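Local coordinates for protein phosphoribosylamine--glycine ligase (Thermotoga maritima, PDB 1VKZ) that catalyses the ATP-dependent ligation of glycine to 5-phosphoribosylamine, giving glycinamide ribonucleotide, the second step of the route to IMP in de novo purine synthesis, at residues 209-217 with 290-301; 65-75 with 90-98. All coordinates share one frame; numbering follows the deposited sequence.

Contact 1: residues 209-217 with 290-301; sequences VILPFVRDY and LGDPETEVIVTL
In the ATP-grasp domain, helix 294-301 lays Val-297, Ile-298 and Leu-301 against Leu-211, Pro-212 and Val-214, which belong to the connection between strand 207-210 and strand 215-219. Helix-on-loop packing here turns on Ile-298, whose branches divide the work. With CG1 anti to the carbonyl carbon (chi1 -69°), that branch meets Val-214 CG1 at 3.7 Å, the two side chains crossing nearly at a right angle. Its CG2 is instead directed at the proline, 4.0 Å from Pro-212 CD, and also touches Leu-211 CB. One turn on, Leu-301 CD1 covers Pro-212 CB at 4.0 Å, while Leu-211 CD1 reaches Leu-290 CD2 at 3.9 Å, before the helix begins. Met-200 of strand 195-204 also touches Leu-290 and Ile-298. At the other end the contact turns polar: Asp-216 OD2 and Glu-294 OE2 lie 2.6 Å apart, their carboxylate planes 68° from each other. Glu-294 also touches Ser-198, a predicted ATP-site residue. Pro-293, after a cis peptide bond, takes the N-cap position, and Gly-291 O accepts from both Thr-295 N and, at 2.7 Å in the carbonyl plane, Thr-295 OG1.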
loop_
_atom_site.group_PDB
_atom_site.type_symbol
_atom_site.label_atom_id
_atom_site.label_comp_id
_atom_site.label_asym_id
_atom_site.label_seq_id
_atom_site.Cartn_x
_atom_site.Cartn_y
_atom_site.Cartn_z
ATOM N N VAL A 209 -12.812 5.243 -9.648
ATOM C CA VAL A 209 -11.900 6.082 -10.420
ATOM C C VAL A 209 -10.523 5.537 -10.192
ATOM O O VAL A 209 -10.156 5.224 -9.068
ATOM C CB VAL A 209 -12.003 7.604 -10.099
ATOM C CG1 VAL A 209 -13.456 7.993 -9.910
ATOM C CG2 VAL A 209 -11.210 8.024 -8.887
ATOM N N ILE A 210 -9.761 5.390 -11.266
ATOM C CA ILE A 210 -8.368 4.933 -11.164
ATOM C C ILE A 210 -7.467 6.115 -10.856
ATOM O O ILE A 210 -7.570 7.150 -11.471
ATOM C CB ILE A 210 -7.929 4.232 -12.447
ATOM C CG1 ILE A 210 -8.753 2.968 -12.647
ATOM C CG2 ILE A 210 -6.457 3.858 -12.344
ATOM C CD1 ILE A 210 -8.431 2.201 -13.857
ATOM N N LEU A 211 -6.587 5.955 -9.884
ATOM C CA LEU A 211 -5.665 7.003 -9.518
ATOM C C LEU A 211 -4.404 7.018 -10.411
ATOM O O LEU A 211 -4.116 6.060 -11.108
ATOM C CB LEU A 211 -5.320 6.840 -8.048
ATOM C CG LEU A 211 -6.558 7.088 -7.196
ATOM C CD1 LEU A 211 -6.340 6.709 -5.728
ATOM C CD2 LEU A 211 -6.963 8.538 -7.326
ATOM N N PRO A 212 -3.664 8.117 -10.407
ATOM C CA PRO A 212 -2.449 8.187 -11.143
ATOM C C PRO A 212 -1.551 7.004 -10.844
ATOM O O PRO A 212 -1.349 6.662 -9.680
ATOM C CB PRO A 212 -1.800 9.459 -10.598
ATOM C CG PRO A 212 -2.866 10.279 -10.205
ATOM C CD PRO A 212 -3.922 9.379 -9.693
ATOM N N PHE A 213 -0.988 6.412 -11.877
ATOM C CA PHE A 213 -0.023 5.317 -11.718
ATOM C C PHE A 213 1.325 5.863 -11.254
ATOM O O PHE A 213 1.794 6.921 -11.732
ATOM C CB PHE A 213 0.114 4.512 -13.026
ATOM C CG PHE A 213 -1.159 3.855 -13.441
ATOM C CD1 PHE A 213 -2.144 4.566 -14.106
ATOM C CD2 PHE A 213 -1.416 2.539 -13.121
ATOM C CE1 PHE A 213 -3.350 3.953 -14.476
ATOM C CE2 PHE A 213 -2.639 1.930 -13.487
ATOM C CZ PHE A 213 -3.590 2.640 -14.146
ATOM N N VAL A 214 1.935 5.167 -10.306
ATOM C CA VAL A 214 3.185 5.610 -9.706
ATOM C C VAL A 214 4.150 4.440 -9.734
ATOM O O VAL A 214 3.740 3.314 -9.861
ATOM C CB VAL A 214 2.974 6.209 -8.276
ATOM C CG1 VAL A 214 1.872 7.214 -8.303
ATOM C CG2 VAL A 214 2.639 5.180 -7.278
ATOM N N ARG A 215 5.438 4.697 -9.676
ATOM C CA ARG A 215 6.386 3.608 -9.728
ATOM C C ARG A 215 7.012 3.541 -8.358
ATOM O O ARG A 215 7.473 4.531 -7.843
ATOM C CB ARG A 215 7.429 3.811 -10.845
ATOM C CG ARG A 215 8.438 2.673 -10.906
ATOM C CD ARG A 215 9.154 2.464 -12.219
ATOM N NE ARG A 215 8.327 2.587 -13.427
ATOM C CZ ARG A 215 7.267 1.830 -13.743
ATOM N NH1 ARG A 215 6.810 0.880 -12.924
ATOM N NH2 ARG A 215 6.631 2.054 -14.891
ATOM N N ASP A 216 7.005 2.372 -7.754
ATOM C CA ASP A 216 7.602 2.217 -6.437
ATOM C C ASP A 216 8.955 1.458 -6.491
ATOM O O ASP A 216 9.320 0.827 -7.493
ATOM C CB ASP A 216 6.594 1.608 -5.444
ATOM C CG ASP A 216 5.758 0.480 -6.053
ATOM O OD1 ASP A 216 6.316 -0.625 -6.280
ATOM O OD2 ASP A 216 4.538 0.617 -6.318
ATOM N N TYR A 217 9.696 1.580 -5.392
ATOM C CA TYR A 217 11.006 1.036 -5.258
ATOM C C TYR A 217 10.981 0.168 -4.011
ATOM O O TYR A 217 11.111 0.670 -2.898
ATOM C CB TYR A 217 11.995 2.190 -5.132
ATOM C CG TYR A 217 12.194 2.968 -6.418
ATOM C CD1 TYR A 217 11.247 3.874 -6.848
ATOM C CD2 TYR A 217 13.336 2.785 -7.213
ATOM C CE1 TYR A 217 11.410 4.595 -8.007
ATOM C CE2 TYR A 217 13.507 3.500 -8.407
ATOM C CZ TYR A 217 12.528 4.405 -8.786
ATOM O OH TYR A 217 12.655 5.137 -9.938
ATOM N N LEU A 290 -4.710 1.965 -0.023
ATOM C CA LEU A 290 -3.732 2.496 -0.958
ATOM C C LEU A 290 -2.387 2.147 -0.430
ATOM O O LEU A 290 -2.262 1.942 0.774
ATOM C CB LEU A 290 -3.852 4.004 -1.013
ATOM C CG LEU A 290 -5.213 4.504 -1.458
ATOM C CD1 LEU A 290 -5.255 5.992 -1.218
ATOM C CD2 LEU A 290 -5.428 4.120 -2.922
ATOM N N GLY A 291 -1.391 2.118 -1.317
ATOM C CA GLY A 291 0.008 1.862 -0.938
ATOM C C GLY A 291 0.764 3.001 -0.225
ATOM O O GLY A 291 0.301 4.149 -0.176
ATOM N N ASP A 292 1.910 2.642 0.360
ATOM C CA ASP A 292 2.826 3.550 1.068
ATOM C C ASP A 292 4.202 3.114 0.594
ATOM O O ASP A 292 4.630 2.037 0.943
ATOM C CB ASP A 292 2.722 3.338 2.574
ATOM C CG ASP A 292 3.198 4.544 3.415
ATOM O OD1 ASP A 292 4.047 5.348 3.018
ATOM O OD2 ASP A 292 2.750 4.756 4.549
ATOM N N PRO A 293 4.919 3.921 -0.187
ATOM C CA PRO A 293 4.688 5.339 -0.343
ATOM C C PRO A 293 3.963 5.803 -1.603
ATOM O O PRO A 293 4.175 6.937 -2.015
ATOM C CB PRO A 293 6.100 5.859 -0.362
ATOM C CG PRO A 293 6.912 4.752 -0.971
ATOM C CD PRO A 293 6.097 3.500 -0.957
ATOM N N GLU A 294 3.100 4.990 -2.206
ATOM C CA GLU A 294 2.385 5.479 -3.402
ATOM C C GLU A 294 1.405 6.608 -3.095
ATOM O O GLU A 294 1.218 7.501 -3.886
ATOM C CB GLU A 294 1.617 4.361 -4.103
ATOM C CG GLU A 294 2.486 3.331 -4.807
ATOM C CD GLU A 294 2.617 2.055 -4.022
ATOM O OE1 GLU A 294 2.784 2.146 -2.791
ATOM O OE2 GLU A 294 2.561 0.977 -4.639
ATOM N N THR A 295 0.742 6.527 -1.957
ATOM C CA THR A 295 -0.237 7.543 -1.554
ATOM C C THR A 295 0.364 8.931 -1.478
ATOM O O THR A 295 -0.225 9.902 -1.970
ATOM C CB THR A 295 -0.869 7.174 -0.175
ATOM O OG1 THR A 295 -1.653 5.966 -0.263
ATOM C CG2 THR A 295 -1.853 8.259 0.308
ATOM N N GLU A 296 1.529 9.031 -0.849
ATOM C CA GLU A 296 2.301 10.292 -0.762
ATOM C C GLU A 296 2.394 10.922 -2.142
ATOM O O GLU A 296 2.133 12.095 -2.309
ATOM C CB GLU A 296 3.720 10.028 -0.215
ATOM C CG GLU A 296 3.790 9.705 1.270
ATOM C CD GLU A 296 3.573 8.244 1.651
ATOM O OE1 GLU A 296 2.777 7.491 1.022
ATOM O OE2 GLU A 296 4.189 7.848 2.656
ATOM N N VAL A 297 2.745 10.124 -3.139
ATOM C CA VAL A 297 2.939 10.648 -4.487
ATOM C C VAL A 297 1.619 11.047 -5.134
ATOM O O VAL A 297 1.509 12.117 -5.700
ATOM C CB VAL A 297 3.709 9.652 -5.363
ATOM C CG1 VAL A 297 3.856 10.182 -6.770
ATOM C CG2 VAL A 297 5.073 9.461 -4.799
ATOM N N ILE A 298 0.647 10.158 -5.073
ATOM C CA ILE A 298 -0.661 10.366 -5.670
ATOM C C ILE A 298 -1.271 11.627 -5.100
ATOM O O ILE A 298 -1.708 12.492 -5.819
ATOM C CB ILE A 298 -1.577 9.133 -5.408
ATOM C CG1 ILE A 298 -1.084 7.914 -6.206
ATOM C CG2 ILE A 298 -3.032 9.447 -5.781
ATOM C CD1 ILE A 298 -1.601 6.471 -5.684
ATOM N N VAL A 299 -1.290 11.723 -3.786
ATOM C CA VAL A 299 -1.823 12.895 -3.081
ATOM C C VAL A 299 -1.116 14.194 -3.477
ATOM O O VAL A 299 -1.750 15.222 -3.677
ATOM C CB VAL A 299 -1.724 12.669 -1.554
ATOM C CG1 VAL A 299 -2.046 13.904 -0.783
ATOM C CG2 VAL A 299 -2.671 11.529 -1.130
ATOM N N THR A 300 0.205 14.142 -3.599
ATOM C CA THR A 300 0.963 15.329 -3.938
ATOM C C THR A 300 0.684 15.701 -5.362
ATOM O O THR A 300 0.868 16.829 -5.712
ATOM C CB THR A 300 2.476 15.122 -3.749
ATOM O OG1 THR A 300 2.746 14.739 -2.409
ATOM C CG2 THR A 300 3.228 16.431 -3.884
ATOM N N LEU A 301 0.229 14.757 -6.186
ATOM C CA LEU A 301 -0.070 15.070 -7.594
ATOM C C LEU A 301 -1.378 15.824 -7.805
ATOM O O LEU A 301 -1.523 16.498 -8.808
ATOM C CB LEU A 301 -0.068 13.807 -8.457
ATOM C CG LEU A 301 1.308 13.204 -8.732
ATOM C CD1 LEU A 301 1.165 11.827 -9.371
ATOM C CD2 LEU A 301 2.158 14.121 -9.604
#

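Contact 2: residues 65-75 with 90-98; sequences LKAIPEEDIVI and RSNVFGPVK
Val-93 and Ile-75 meet at the tight end of this contact, with Val-93 CG1 only 3.3 Å from Ile-75 CG2, closer than carbons usually pack. CG1 points there because it stands anti to the backbone N (chi1 178°); the other methyl, CG2, lies against Ile-73 CB at 3.8 Å. The backbones are joined by two bonds: Ile-73 N gives to Asn-92 O, and Phe-94 N gives to Ile-73 O at 2.7 Å, with an N-H...O angle of 173°. The two bonds form a single bridge on the outer edge of strand 73-74, the last strand of the parallel sheet in the Rossmann-like N domain; its other side pairs with strand 17-22. Further along, Asn-92 ND2 binds Pro-69 O at 2.7 Å; the oxygen lies in the amide plane, but the donor sits above the carbonyl plane. With an alanine here, Pro-69 O would probably lose this donor and the 68-71 loop would be likely to shift against the turn at 90-93. Toward solvent the fit slackens. Ser-91 OG donates to Glu-70 OE2 at 3.1 Å, whereas Glu-70 OE1 stands 4.5 Å from Arg-90 NH2, well out of the guanidinium plane, where only charge links them. Over one guanidinium face lies Leu-65 O.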
loop_
_atom_site.group_PDB
_atom_site.type_symbol
_atom_site.label_atom_id
_atom_site.label_comp_id
_atom_site.label_asym_id
_atom_site.label_seq_id
_atom_site.Cartn_x
_atom_site.Cartn_y
_atom_site.Cartn_z
ATOM N N LEU A 65 -14.060 4.331 17.645
ATOM C CA LEU A 65 -14.944 4.432 16.496
ATOM C C LEU A 65 -16.426 4.618 16.846
ATOM O O LEU A 65 -17.160 5.276 16.097
ATOM C CB LEU A 65 -14.752 3.211 15.602
ATOM C CG LEU A 65 -13.361 3.147 14.970
ATOM C CD1 LEU A 65 -12.945 1.728 14.647
ATOM C CD2 LEU A 65 -13.305 3.991 13.739
ATOM N N LYS A 66 -16.872 4.040 17.960
ATOM C CA LYS A 66 -18.258 4.214 18.413
ATOM C C LYS A 66 -18.544 5.679 18.738
ATOM O O LYS A 66 -19.688 6.139 18.634
ATOM C CB LYS A 66 -18.563 3.366 19.674
ATOM C CG LYS A 66 -18.994 1.923 19.405
ATOM C CD LYS A 66 -19.289 1.189 20.709
ATOM C CE LYS A 66 -20.689 1.508 21.255
ATOM N NZ LYS A 66 -21.801 0.948 20.408
ATOM N N ALA A 67 -17.499 6.397 19.149
ATOM C CA ALA A 67 -17.624 7.781 19.582
ATOM C C ALA A 67 -17.697 8.753 18.397
ATOM O O ALA A 67 -18.201 9.866 18.517
ATOM C CB ALA A 67 -16.459 8.141 20.500
ATOM N N ILE A 68 -17.229 8.326 17.244
ATOM C CA ILE A 68 -17.215 9.188 16.070
ATOM C C ILE A 68 -18.577 9.184 15.348
ATOM O O ILE A 68 -19.096 8.122 14.996
ATOM C CB ILE A 68 -16.136 8.716 15.087
ATOM C CG1 ILE A 68 -14.786 8.550 15.791
ATOM C CG2 ILE A 68 -16.043 9.700 13.914
ATOM C CD1 ILE A 68 -13.758 7.842 14.951
ATOM N N PRO A 69 -19.139 10.355 15.090
ATOM C CA PRO A 69 -20.453 10.436 14.440
ATOM C C PRO A 69 -20.393 10.132 12.938
ATOM O O PRO A 69 -19.308 9.831 12.433
ATOM C CB PRO A 69 -20.863 11.888 14.688
ATOM C CG PRO A 69 -19.540 12.612 14.719
ATOM C CD PRO A 69 -18.585 11.686 15.409
ATOM N N GLU A 70 -21.524 10.200 12.219
ATOM C CA GLU A 70 -21.430 10.134 10.743
ATOM C C GLU A 70 -20.779 11.388 10.190
ATOM O O GLU A 70 -21.103 12.498 10.591
ATOM C CB GLU A 70 -22.755 9.902 10.047
ATOM C CG GLU A 70 -22.873 8.491 9.500
ATOM C CD GLU A 70 -23.062 7.466 10.602
ATOM O OE1 GLU A 70 -23.553 7.851 11.703
ATOM O OE2 GLU A 70 -22.728 6.281 10.352
ATOM N N GLU A 71 -19.934 11.164 9.196
ATOM C CA GLU A 71 -18.706 11.935 8.913
ATOM C C GLU A 71 -17.603 10.904 8.771
ATOM O O GLU A 71 -17.644 9.886 9.416
ATOM C CB GLU A 71 -18.325 12.943 9.993
ATOM C CG GLU A 71 -17.408 12.487 11.118
ATOM C CD GLU A 71 -17.423 13.532 12.235
ATOM O OE1 GLU A 71 -18.322 14.408 12.189
ATOM O OE2 GLU A 71 -16.591 13.491 13.169
ATOM N N ASP A 72 -16.600 11.200 7.964
ATOM C CA ASP A 72 -15.770 10.172 7.355
ATOM C C ASP A 72 -14.688 9.593 8.232
ATOM O O ASP A 72 -13.959 10.344 8.854
ATOM C CB ASP A 72 -15.139 10.690 6.061
ATOM C CG ASP A 72 -15.056 9.592 5.003
ATOM O OD1 ASP A 72 -15.075 8.410 5.408
ATOM O OD2 ASP A 72 -15.013 9.776 3.766
ATOM N N ILE A 73 -14.555 8.257 8.232
ATOM C CA ILE A 73 -13.365 7.557 8.782
ATOM C C ILE A 73 -12.600 6.868 7.667
ATOM O O ILE A 73 -13.160 5.994 6.980
ATOM C CB ILE A 73 -13.732 6.445 9.816
ATOM C CG1 ILE A 73 -14.772 6.920 10.805
ATOM C CG2 ILE A 73 -12.475 5.921 10.556
ATOM C CD1 ILE A 73 -14.342 8.034 11.636
ATOM N N VAL A 74 -11.317 7.227 7.509
ATOM C CA VAL A 74 -10.474 6.625 6.474
ATOM C C VAL A 74 -9.498 5.643 7.110
ATOM O O VAL A 74 -8.580 6.023 7.812
ATOM C CB VAL A 74 -9.717 7.645 5.613
ATOM C CG1 VAL A 74 -8.753 6.933 4.717
ATOM C CG2 VAL A 74 -10.673 8.513 4.779
ATOM N N ILE A 75 -9.721 4.364 6.863
ATOM C CA ILE A 75 -8.772 3.375 7.324
ATOM C C ILE A 75 -7.728 3.040 6.230
ATOM O O ILE A 75 -8.091 2.883 5.062
ATOM C CB ILE A 75 -9.512 2.175 7.745
ATOM C CG1 ILE A 75 -8.606 0.959 7.655
ATOM C CG2 ILE A 75 -10.781 1.962 6.910
ATOM C CD1 ILE A 75 -7.420 1.047 8.571
ATOM N N ARG A 90 -19.434 -0.381 11.078
ATOM C CA ARG A 90 -19.861 1.007 11.078
ATOM C C ARG A 90 -19.836 1.603 9.693
ATOM O O ARG A 90 -18.793 1.604 9.054
ATOM C CB ARG A 90 -18.944 1.817 11.974
ATOM C CG ARG A 90 -19.109 1.527 13.433
ATOM C CD ARG A 90 -20.304 2.231 14.059
ATOM N NE ARG A 90 -20.166 3.685 13.979
ATOM C CZ ARG A 90 -20.916 4.569 14.624
ATOM N NH1 ARG A 90 -21.892 4.189 15.451
ATOM N NH2 ARG A 90 -20.667 5.859 14.452
ATOM N N SER A 91 -20.981 2.128 9.256
ATOM C CA SER A 91 -21.150 2.812 7.948
ATOM C C SER A 91 -20.264 4.079 7.744
ATOM O O SER A 91 -20.136 4.609 6.649
ATOM C CB SER A 91 -22.618 3.158 7.755
ATOM O OG SER A 91 -23.212 3.604 8.964
ATOM N N ASN A 92 -19.688 4.546 8.839
ATOM C CA ASN A 92 -18.705 5.623 8.900
ATOM C C ASN A 92 -17.401 5.447 8.153
ATOM O O ASN A 92 -16.686 6.406 7.775
ATOM C CB ASN A 92 -18.269 5.713 10.367
ATOM C CG ASN A 92 -18.779 6.876 10.997
ATOM O OD1 ASN A 92 -19.883 7.269 10.706
ATOM N ND2 ASN A 92 -17.985 7.496 11.850
ATOM N N VAL A 93 -17.018 4.195 8.085
ATOM C CA VAL A 93 -15.679 3.841 7.689
ATOM C C VAL A 93 -15.608 3.632 6.187
ATOM O O VAL A 93 -16.381 2.879 5.615
ATOM C CB VAL A 93 -15.209 2.610 8.492
ATOM C CG1 VAL A 93 -13.832 2.199 8.072
ATOM C CG2 VAL A 93 -15.282 2.927 10.018
ATOM N N PHE A 94 -14.711 4.350 5.541
ATOM C CA PHE A 94 -14.644 4.318 4.108
ATOM C C PHE A 94 -13.663 3.207 3.700
ATOM O O PHE A 94 -12.544 3.446 3.317
ATOM C CB PHE A 94 -14.270 5.698 3.528
ATOM C CG PHE A 94 -14.294 5.737 2.007
ATOM C CD1 PHE A 94 -15.419 5.301 1.313
ATOM C CD2 PHE A 94 -13.183 6.131 1.285
ATOM C CE1 PHE A 94 -15.434 5.304 -0.069
ATOM C CE2 PHE A 94 -13.200 6.162 -0.091
ATOM C CZ PHE A 94 -14.326 5.744 -0.771
ATOM N N GLY A 95 -14.126 1.981 3.823
ATOM C CA GLY A 95 -13.358 0.858 3.496
ATOM C C GLY A 95 -14.237 -0.328 3.622
ATOM O O GLY A 95 -15.237 -0.256 4.272
ATOM N N PRO A 96 -13.873 -1.433 2.984
ATOM C CA PRO A 96 -14.794 -2.541 2.838
ATOM C C PRO A 96 -14.998 -3.332 4.125
ATOM O O PRO A 96 -14.109 -3.342 4.983
ATOM C CB PRO A 96 -14.105 -3.388 1.776
ATOM C CG PRO A 96 -12.710 -3.130 1.957
ATOM C CD PRO A 96 -12.574 -1.716 2.342
ATOM N N VAL A 97 -16.144 -4.000 4.239
ATOM C CA VAL A 97 -16.383 -4.948 5.345
ATOM C C VAL A 97 -15.416 -6.120 5.342
ATOM O O VAL A 97 -14.791 -6.386 4.336
ATOM C CB VAL A 97 -17.839 -5.509 5.341
ATOM C CG1 VAL A 97 -18.858 -4.379 5.475
ATOM C CG2 VAL A 97 -18.137 -6.340 4.114
ATOM N N LYS A 98 -15.308 -6.818 6.474
ATOM C CA LYS A 98 -14.399 -7.964 6.657
ATOM C C LYS A 98 -14.463 -8.976 5.513
ATOM O O LYS A 98 -13.411 -9.480 5.034
ATOM C CB LYS A 98 -14.752 -8.755 7.904
ATOM C CG LYS A 98 -14.363 -8.152 9.223
ATOM C CD LYS A 98 -14.277 -9.237 10.377
ATOM C CE LYS A 98 -15.555 -10.114 10.545
ATOM N NZ LYS A 98 -16.683 -9.487 11.350
#

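How the contacts relate
Read from the N terminus, contact 2 comes first: it closes a short loop within the N domain, bringing 90-98 back to 65-75 across an excursion that includes the unmodelled residues 85-89. The chain then runs through helix 98-105 into the ATP-grasp region, where contact 1 closes a longer loop of 72 residues between 217 and 290. The two stand in series, neither nested nor crossing, with centres about 23 Å apart and nearest atoms about 6 Å apart. Bridges between the domains do exist: Leu-290 O and Asp-292 OD2 bond to Arg-26 of the N domain, and helix 303-315, which follows helix 294-301, packs Val-310 and Tyr-314 on Phe-94.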